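Local coordinates for protein UDP-N-acetylmuramate--L-alanine ligase (Thermotoga maritima, PDB 1J6U) that catalyses the ATP-dependent joining of L-alanine to UDP-N-acetylmuramate, a cytoplasmic step in building bacterial peptidoglycan, at residues V75-A80 with V96-R101; K14-G19 with N85-R90. All coordinates share one frame; numbering follows the deposited sequence.

Contact 1: V75-A80 with V96-R101; sequences VIKTPA and VPIENR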
ATOM      1  N   VAL A  75       2.047  21.630  15.182  1.00 42.45           N
ATOM      2  CA  VAL A  75       2.731  21.320  13.946  1.00 38.57           C
ATOM      3  C   VAL A  75       3.059  19.850  13.956  1.00 41.47           C
ATOM      4  O   VAL A  75       3.655  19.366  14.922  1.00 32.45           O
ATOM      5  CB  VAL A  75       4.079  22.063  13.804  1.00 39.37           C
ATOM      6  CG1 VAL A  75       4.920  21.358  12.727  1.00 37.54           C
ATOM      7  CG2 VAL A  75       3.861  23.507  13.413  1.00 37.87           C
ATOM      8  N   ILE A  76       2.693  19.148  12.883  1.00 34.15           N
ATOM      9  CA  ILE A  76       3.011  17.732  12.776  1.00 37.29           C
ATOM     10  C   ILE A  76       3.937  17.511  11.589  1.00 41.84           C
ATOM     11  O   ILE A  76       3.745  18.107  10.507  1.00 40.43           O
ATOM     12  CB  ILE A  76       1.754  16.894  12.571  1.00 46.97           C
ATOM     13  CG1 ILE A  76       0.778  17.167  13.709  1.00 35.13           C
ATOM     14  CG2 ILE A  76       2.138  15.421  12.508  1.00 35.97           C
ATOM     15  CD1 ILE A  76      -0.495  16.429  13.570  1.00 48.03           C
ATOM     16  N   LYS A  77       4.938  16.659  11.783  1.00 40.57           N
ATOM     17  CA  LYS A  77       5.898  16.383  10.711  1.00 47.69           C
ATOM     18  C   LYS A  77       6.198  14.897  10.524  1.00 45.80           C
ATOM     19  O   LYS A  77       6.112  14.097  11.450  1.00 54.84           O
ATOM     20  CB  LYS A  77       7.211  17.130  10.981  1.00 32.84           C
ATOM     21  CG  LYS A  77       8.018  16.584  12.146  1.00 39.52           C
ATOM     22  CD  LYS A  77       9.137  17.542  12.526  1.00 42.95           C
ATOM     23  CE  LYS A  77      10.472  16.852  12.655  1.00 43.66           C
ATOM     24  NZ  LYS A  77      10.628  15.949  13.823  1.00 36.79           N
ATOM     25  N   THR A  78       6.561  14.537   9.311  1.00 48.69           N
ATOM     26  CA  THR A  78       6.908  13.161   9.006  1.00 48.77           C
ATOM     27  C   THR A  78       8.393  12.935   9.261  1.00 48.41           C
ATOM     28  O   THR A  78       9.188  13.871   9.271  1.00 48.35           O
ATOM     29  CB  THR A  78       6.652  12.874   7.559  1.00 52.54           C
ATOM     30  OG1 THR A  78       7.764  13.357   6.780  1.00 59.94           O
ATOM     31  CG2 THR A  78       5.360  13.565   7.131  1.00 40.38           C
ATOM     32  N   PRO A  79       8.796  11.674   9.426  1.00 53.34           N
ATOM     33  CA  PRO A  79      10.218  11.409   9.680  1.00 46.93           C
ATOM     34  C   PRO A  79      11.143  12.028   8.643  1.00 44.04           C
ATOM     35  O   PRO A  79      12.316  12.260   8.925  1.00 46.32           O
ATOM     36  CB  PRO A  79      10.302   9.881   9.679  1.00 47.32           C
ATOM     37  CG  PRO A  79       8.886   9.447  10.048  1.00 54.62           C
ATOM     38  CD  PRO A  79       8.022  10.425   9.300  1.00 48.75           C
ATOM     39  N   ALA A  80      10.628  12.307   7.448  1.00 44.75           N
ATOM     40  CA  ALA A  80      11.482  12.888   6.408  1.00 42.17           C
ATOM     41  C   ALA A  80      11.739  14.390   6.555  1.00 46.80           C
ATOM     42  O   ALA A  80      12.685  14.906   5.981  1.00 43.28           O
ATOM     43  CB  ALA A  80      10.903  12.619   5.029  1.00 31.18           C
ATOM     44  N   VAL A  96       6.073  26.741  18.881  1.00 47.69           N
ATOM     45  CA  VAL A  96       4.906  25.929  18.639  1.00 37.99           C
ATOM     46  C   VAL A  96       5.274  24.447  18.782  1.00 40.38           C
ATOM     47  O   VAL A  96       6.248  23.964  18.214  1.00 37.20           O
ATOM     48  CB  VAL A  96       4.350  26.215  17.259  1.00 44.77           C
ATOM     49  CG1 VAL A  96       3.265  25.204  16.890  1.00 49.55           C
ATOM     50  CG2 VAL A  96       3.776  27.619  17.257  1.00 30.62           C
ATOM     51  N   PRO A  97       4.511  23.717  19.589  1.00 41.94           N
ATOM     52  CA  PRO A  97       4.774  22.282  19.793  1.00 43.22           C
ATOM     53  C   PRO A  97       4.775  21.547  18.445  1.00 43.52           C
ATOM     54  O   PRO A  97       3.935  21.792  17.562  1.00 35.24           O
ATOM     55  CB  PRO A  97       3.633  21.849  20.697  1.00 43.01           C
ATOM     56  CG  PRO A  97       2.488  22.803  20.257  1.00 54.48           C
ATOM     57  CD  PRO A  97       3.223  24.127  20.172  1.00 34.82           C
ATOM     58  N   ILE A  98       5.750  20.670  18.288  1.00 40.68           N
ATOM     59  CA  ILE A  98       5.924  19.933  17.055  1.00 44.11           C
ATOM     60  C   ILE A  98       5.848  18.471  17.376  1.00 47.51           C
ATOM     61  O   ILE A  98       6.485  18.001  18.321  1.00 43.58           O
ATOM     62  CB  ILE A  98       7.302  20.192  16.436  1.00 42.27           C
ATOM     63  CG1 ILE A  98       7.366  21.615  15.904  1.00 40.64           C
ATOM     64  CG2 ILE A  98       7.571  19.211  15.300  1.00 40.27           C
ATOM     65  CD1 ILE A  98       8.789  22.092  15.796  1.00 34.74           C
ATOM     66  N   GLU A  99       5.060  17.753  16.588  1.00 45.87           N
ATOM     67  CA  GLU A  99       4.933  16.342  16.811  1.00 48.23           C
ATOM     68  C   GLU A  99       5.188  15.529  15.568  1.00 36.73           C
ATOM     69  O   GLU A  99       5.050  16.032  14.440  1.00 42.36           O
ATOM     70  CB  GLU A  99       3.574  16.041  17.378  1.00 54.01           C
ATOM     71  CG  GLU A  99       3.705  15.044  18.466  1.00 82.47           C
ATOM     72  CD  GLU A  99       2.651  15.240  19.490  1.00 97.63           C
ATOM     73  OE1 GLU A  99       2.431  16.424  19.854  1.00 89.24           O
ATOM     74  OE2 GLU A  99       2.059  14.217  19.921  1.00105.75           O
ATOM     75  N   ASN A 100       5.611  14.286  15.792  1.00 38.15           N
ATOM     76  CA  ASN A 100       5.894  13.333  14.718  1.00 37.16           C
ATOM     77  C   ASN A 100       4.656  12.521  14.371  1.00 45.12           C
ATOM     78  O   ASN A 100       3.902  12.115  15.257  1.00 49.11           O
ATOM     79  CB  ASN A 100       7.047  12.426  15.127  1.00 44.34           C
ATOM     80  CG  ASN A 100       8.374  13.198  15.201  1.00 58.23           C
ATOM     81  OD1 ASN A 100       8.806  13.799  14.211  1.00 63.02           O
ATOM     82  ND2 ASN A 100       9.006  13.202  16.372  1.00 52.06           N
ATOM     83  N   ARG A 101       4.447  12.324  13.073  1.00 44.51           N
ATOM     84  CA  ARG A 101       3.316  11.583  12.525  1.00 42.05           C
ATOM     85  C   ARG A 101       2.871  10.359  13.348  1.00 40.07           C
ATOM     86  O   ARG A 101       1.772  10.350  13.903  1.00 32.50           O
ATOM     87  CB  ARG A 101       3.660  11.155  11.096  1.00 40.62           C
ATOM     88  CG  ARG A 101       2.488  10.597  10.263  1.00 49.71           C
ATOM     89  CD  ARG A 101       2.965  10.164   8.854  1.00 39.60           C
ATOM     90  NE  ARG A 101       4.145   9.290   8.937  1.00 44.29           N
ATOM     91  CZ  ARG A 101       5.026   9.092   7.947  1.00 53.69           C
ATOM     92  NH1 ARG A 101       6.081   8.279   8.114  1.00 33.48           N
ATOM     93  NH2 ARG A 101       4.863   9.708   6.778  1.00 48.06           N
TER
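Strands 74-77 and 98-100 are the two arms of a beta-alpha-beta unit, and they meet here as parallel neighbours, V75 beside I98, I76 beside E99 and K77 beside N100. Four backbone hydrogen bonds join them: V75 N to P97 O (3.0 Å), E99 N to V75 O (2.7 Å), K77 N to E99 O (2.7 Å) and R101 N to K77 O (2.9 Å). The last closes the pairing where segment 96-101 leaves the strand and enters helix 101-112. On the face that carries V75, K77 and I98, V75 and I98 lie side by side, while the V75 and V96 side chains cross at about a right angle, touching at CG2 and CG1. Helix 86-93, the crossover of the unit, covers this face through I88 and A91. The strand 98-100 is an outermost strand of the five-stranded parallel sheet in the N-terminal Mur ligase domain, and the K77 side chain rises from this face and leans over it. With CG turned between its backbone N and carbonyl carbon (chi1 70°) and bends further out, the K77 chain lays CD on I98 CG2 (3.6 Å) and brings NZ to N100 OD1 (2.8 Å). NZ lies only 15° off the N100 amide plane, beside a side chain that points the same way. I76 faces the other way, toward M25 of helix 23-34. Beyond the strands, P79 CD lies over one face of the R101 guanidinium, displaced toward its rim, and T78 CB flanks the same face at NH2 (3.7 Å). R101 NH1 also forms a salt bridge with E174, which touches P79 as well.

Contact 2: K14-G19 with N85-R90; sequences KIHFVG and NPEIVR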
ATOM      1  N   LYS A  14      -5.744  24.432  15.507  1.00 56.88           N
ATOM      2  CA  LYS A  14      -5.309  24.675  14.133  1.00 46.52           C
ATOM      3  C   LYS A  14      -4.024  23.870  13.990  1.00 48.48           C
ATOM      4  O   LYS A  14      -3.086  24.085  14.746  1.00 50.95           O
ATOM      5  CB  LYS A  14      -4.994  26.133  13.892  1.00 50.70           C
ATOM      6  CG  LYS A  14      -4.697  26.441  12.436  1.00 43.87           C
ATOM      7  CD  LYS A  14      -4.415  27.902  12.308  1.00 38.23           C
ATOM      8  CE  LYS A  14      -5.045  28.555  11.093  1.00 45.85           C
ATOM      9  NZ  LYS A  14      -4.901  30.061  11.254  1.00 58.58           N
ATOM     10  N   ILE A  15      -3.985  22.945  13.031  1.00 46.27           N
ATOM     11  CA  ILE A  15      -2.829  22.072  12.853  1.00 40.76           C
ATOM     12  C   ILE A  15      -2.153  22.249  11.508  1.00 38.16           C
ATOM     13  O   ILE A  15      -2.801  22.307  10.461  1.00 46.85           O
ATOM     14  CB  ILE A  15      -3.253  20.608  12.985  1.00 47.50           C
ATOM     15  CG1 ILE A  15      -4.072  20.436  14.265  1.00 44.22           C
ATOM     16  CG2 ILE A  15      -2.027  19.694  12.967  1.00 37.61           C
ATOM     17  CD1 ILE A  15      -4.814  19.089  14.374  1.00 43.67           C
ATOM     18  N   HIS A  16      -0.835  22.338  11.568  1.00 45.97           N
ATOM     19  CA  HIS A  16       0.036  22.513  10.409  1.00 44.36           C
ATOM     20  C   HIS A  16       0.773  21.177  10.160  1.00 42.00           C
ATOM     21  O   HIS A  16       1.519  20.695  11.021  1.00 32.78           O
ATOM     22  CB  HIS A  16       1.025  23.642  10.724  1.00 46.14           C
ATOM     23  CG  HIS A  16       1.983  23.950   9.622  1.00 51.36           C
ATOM     24  ND1 HIS A  16       2.358  25.238   9.314  1.00 56.10           N
ATOM     25  CD2 HIS A  16       2.634  23.149   8.750  1.00 54.54           C
ATOM     26  CE1 HIS A  16       3.196  25.221   8.295  1.00 54.58           C
ATOM     27  NE2 HIS A  16       3.380  23.963   7.933  1.00 66.75           N
ATOM     28  N   PHE A  17       0.532  20.592   8.986  1.00 36.03           N
ATOM     29  CA  PHE A  17       1.140  19.322   8.590  1.00 36.97           C
ATOM     30  C   PHE A  17       2.252  19.544   7.582  1.00 35.10           C
ATOM     31  O   PHE A  17       2.003  19.929   6.421  1.00 40.43           O
ATOM     32  CB  PHE A  17       0.103  18.370   7.928  1.00 50.45           C
ATOM     33  CG  PHE A  17      -0.962  17.847   8.866  1.00 41.46           C
ATOM     34  CD1 PHE A  17      -2.074  18.637   9.192  1.00 36.64           C
ATOM     35  CD2 PHE A  17      -0.830  16.580   9.449  1.00 34.78           C
ATOM     36  CE1 PHE A  17      -3.019  18.190  10.074  1.00 38.37           C
ATOM     37  CE2 PHE A  17      -1.771  16.118  10.331  1.00 36.99           C
ATOM     38  CZ  PHE A  17      -2.868  16.929  10.647  1.00 36.02           C
ATOM     39  N   VAL A  18       3.471  19.262   8.003  1.00 31.78           N
ATOM     40  CA  VAL A  18       4.607  19.430   7.120  1.00 33.78           C
ATOM     41  C   VAL A  18       4.795  18.076   6.469  1.00 36.55           C
ATOM     42  O   VAL A  18       5.263  17.116   7.115  1.00 40.21           O
ATOM     43  CB  VAL A  18       5.857  19.849   7.920  1.00 43.39           C
ATOM     44  CG1 VAL A  18       7.030  20.176   6.970  1.00 35.37           C
ATOM     45  CG2 VAL A  18       5.506  21.045   8.767  1.00 34.29           C
ATOM     46  N   GLY A  19       4.418  18.016   5.188  1.00 31.41           N
ATOM     47  CA  GLY A  19       4.479  16.781   4.428  1.00 31.40           C
ATOM     48  C   GLY A  19       3.063  16.194   4.293  1.00 38.78           C
ATOM     49  O   GLY A  19       2.883  14.986   4.141  1.00 38.96           O
ATOM     50  N   ASN A  85      14.192  22.416   7.777  1.00 39.44           N
ATOM     51  CA  ASN A  85      13.018  22.760   7.008  1.00 39.31           C
ATOM     52  C   ASN A  85      12.592  24.146   7.526  1.00 35.34           C
ATOM     53  O   ASN A  85      12.408  24.344   8.713  1.00 34.86           O
ATOM     54  CB  ASN A  85      11.915  21.719   7.227  1.00 37.34           C
ATOM     55  CG  ASN A  85      10.652  22.022   6.427  1.00 36.53           C
ATOM     56  OD1 ASN A  85      10.040  23.075   6.581  1.00 50.04           O
ATOM     57  ND2 ASN A  85      10.253  21.090   5.576  1.00 51.73           N
ATOM     58  N   PRO A  86      12.462  25.130   6.636  1.00 37.72           N
ATOM     59  CA  PRO A  86      12.058  26.442   7.146  1.00 40.50           C
ATOM     60  C   PRO A  86      10.816  26.452   8.038  1.00 47.19           C
ATOM     61  O   PRO A  86      10.727  27.255   8.957  1.00 51.76           O
ATOM     62  CB  PRO A  86      11.879  27.286   5.864  1.00 36.27           C
ATOM     63  CG  PRO A  86      11.660  26.281   4.785  1.00 40.12           C
ATOM     64  CD  PRO A  86      12.610  25.151   5.174  1.00 35.13           C
ATOM     65  N   GLU A  87       9.861  25.562   7.780  1.00 44.51           N
ATOM     66  CA  GLU A  87       8.641  25.530   8.563  1.00 35.37           C
ATOM     67  C   GLU A  87       8.924  25.026   9.947  1.00 32.84           C
ATOM     68  O   GLU A  87       8.342  25.477  10.930  1.00 35.16           O
ATOM     69  CB  GLU A  87       7.593  24.654   7.879  1.00 34.32           C
ATOM     70  CG  GLU A  87       7.025  25.341   6.624  1.00 48.95           C
ATOM     71  CD  GLU A  87       6.176  24.428   5.735  1.00 48.50           C
ATOM     72  OE1 GLU A  87       5.391  23.630   6.292  1.00 63.98           O
ATOM     73  OE2 GLU A  87       6.272  24.528   4.487  1.00 53.65           O
ATOM     74  N   ILE A  88       9.829  24.084  10.036  1.00 29.41           N
ATOM     75  CA  ILE A  88      10.134  23.570  11.336  1.00 41.73           C
ATOM     76  C   ILE A  88      10.943  24.616  12.090  1.00 40.62           C
ATOM     77  O   ILE A  88      10.775  24.775  13.306  1.00 43.61           O
ATOM     78  CB  ILE A  88      10.877  22.202  11.233  1.00 36.44           C
ATOM     79  CG1 ILE A  88       9.913  21.162  10.664  1.00 43.22           C
ATOM     80  CG2 ILE A  88      11.371  21.727  12.630  1.00 36.02           C
ATOM     81  CD1 ILE A  88       8.566  21.117  11.427  1.00 39.63           C
ATOM     82  N   VAL A  89      11.802  25.350  11.381  1.00 43.40           N
ATOM     83  CA  VAL A  89      12.597  26.370  12.058  1.00 44.11           C
ATOM     84  C   VAL A  89      11.672  27.454  12.611  1.00 46.04           C
ATOM     85  O   VAL A  89      11.800  27.831  13.790  1.00 43.16           O
ATOM     86  CB  VAL A  89      13.705  26.979  11.151  1.00 40.95           C
ATOM     87  CG1 VAL A  89      14.357  28.152  11.851  1.00 33.68           C
ATOM     88  CG2 VAL A  89      14.770  25.956  10.913  1.00 32.54           C
ATOM     89  N   ARG A  90      10.728  27.928  11.791  1.00 41.67           N
ATOM     90  CA  ARG A  90       9.798  28.938  12.266  1.00 39.86           C
ATOM     91  C   ARG A  90       9.055  28.382  13.477  1.00 44.95           C
ATOM     92  O   ARG A  90       9.047  28.992  14.553  1.00 49.67           O
ATOM     93  CB  ARG A  90       8.804  29.335  11.188  1.00 31.31           C
ATOM     94  CG  ARG A  90       7.631  30.144  11.735  1.00 41.47           C
ATOM     95  CD  ARG A  90       7.968  31.634  11.982  1.00 40.02           C
ATOM     96  NE  ARG A  90       7.412  32.426  10.909  1.00 44.86           N
ATOM     97  CZ  ARG A  90       6.394  33.263  11.035  1.00 47.85           C
ATOM     98  NH1 ARG A  90       5.821  33.441  12.209  1.00 40.73           N
ATOM     99  NH2 ARG A  90       5.927  33.894   9.965  1.00 48.53           N
TER
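H16 gives its NE2-H to E87 OE1 across 2.6 Å, the one hydrogen bond between strand 14-18 and the first turn of helix 86-93. The oxygen lies near the plane of the imidazole, at its edge, but the imidazole meets the carboxylate from above, 40° out of the carboxylate plane, and the two planes are turned 52° apart. H16 holds CG anti to its backbone N (chi1 -180°), which carries the ring from the strand across to the helix. V18, two residues on and on the same side of the strand, packs beside this bond: CG2 lies 3.6 Å from E87 OE1 and 4.1 Å from I88 CD1, while CG1 approaches N85 ND2 at 3.6 Å. N85 has its own task as N-cap: its OD1 accepts from E87 N (2.8 Å) in the plane of the amide, fixing the start of the helix from which the glutamate extends. Further out, the buried E87 carboxylate is gripped by many donors. S42 OG is hydrogen-bonded to OE1, and OE2 is met by N68 ND2, S65 N and H64 ND1; such a set would be expected to stabilise a negative charge. The far side of the imidazole is fixed too, since ND1 is hydrogen-bonded to Y40 OH and the Y40 ring packs edge-to-face on H16. V81 fills in beside V18 and I88. The strand runs on into G19, whose backbone angles suit glycine, and which begins what looks like a glycine-rich strand-turn-helix of Rossmann type. A helix laid against the central strand of a parallel alpha/beta sheet, that strand leading into such a turn, is consistent with the Rossmann-like N-terminal domain of Mur ligases.

Overall arrangement
Contacts 1 and 2 both reach one parallel sheet, their centres about 7 Å apart, and strand 74-77 is the common neighbour. On one edge it pairs with 98-100 in contact 1; on the other it pairs with 14-18, through I76 N to H16 O (2.7 Å) and I76 O to V18 N (2.8 Å). Helix 86-93, which supplies contact 2, is also the crossover between the two strands of contact 1. On the other sheet face, I76 CD1 packs on F17 CE2 at 3.5 Å. Contact 2 is remote from the predicted ATP site, whereas the R101 side chain of contact 1 lies about 10 Å from that of K125, one of its residues.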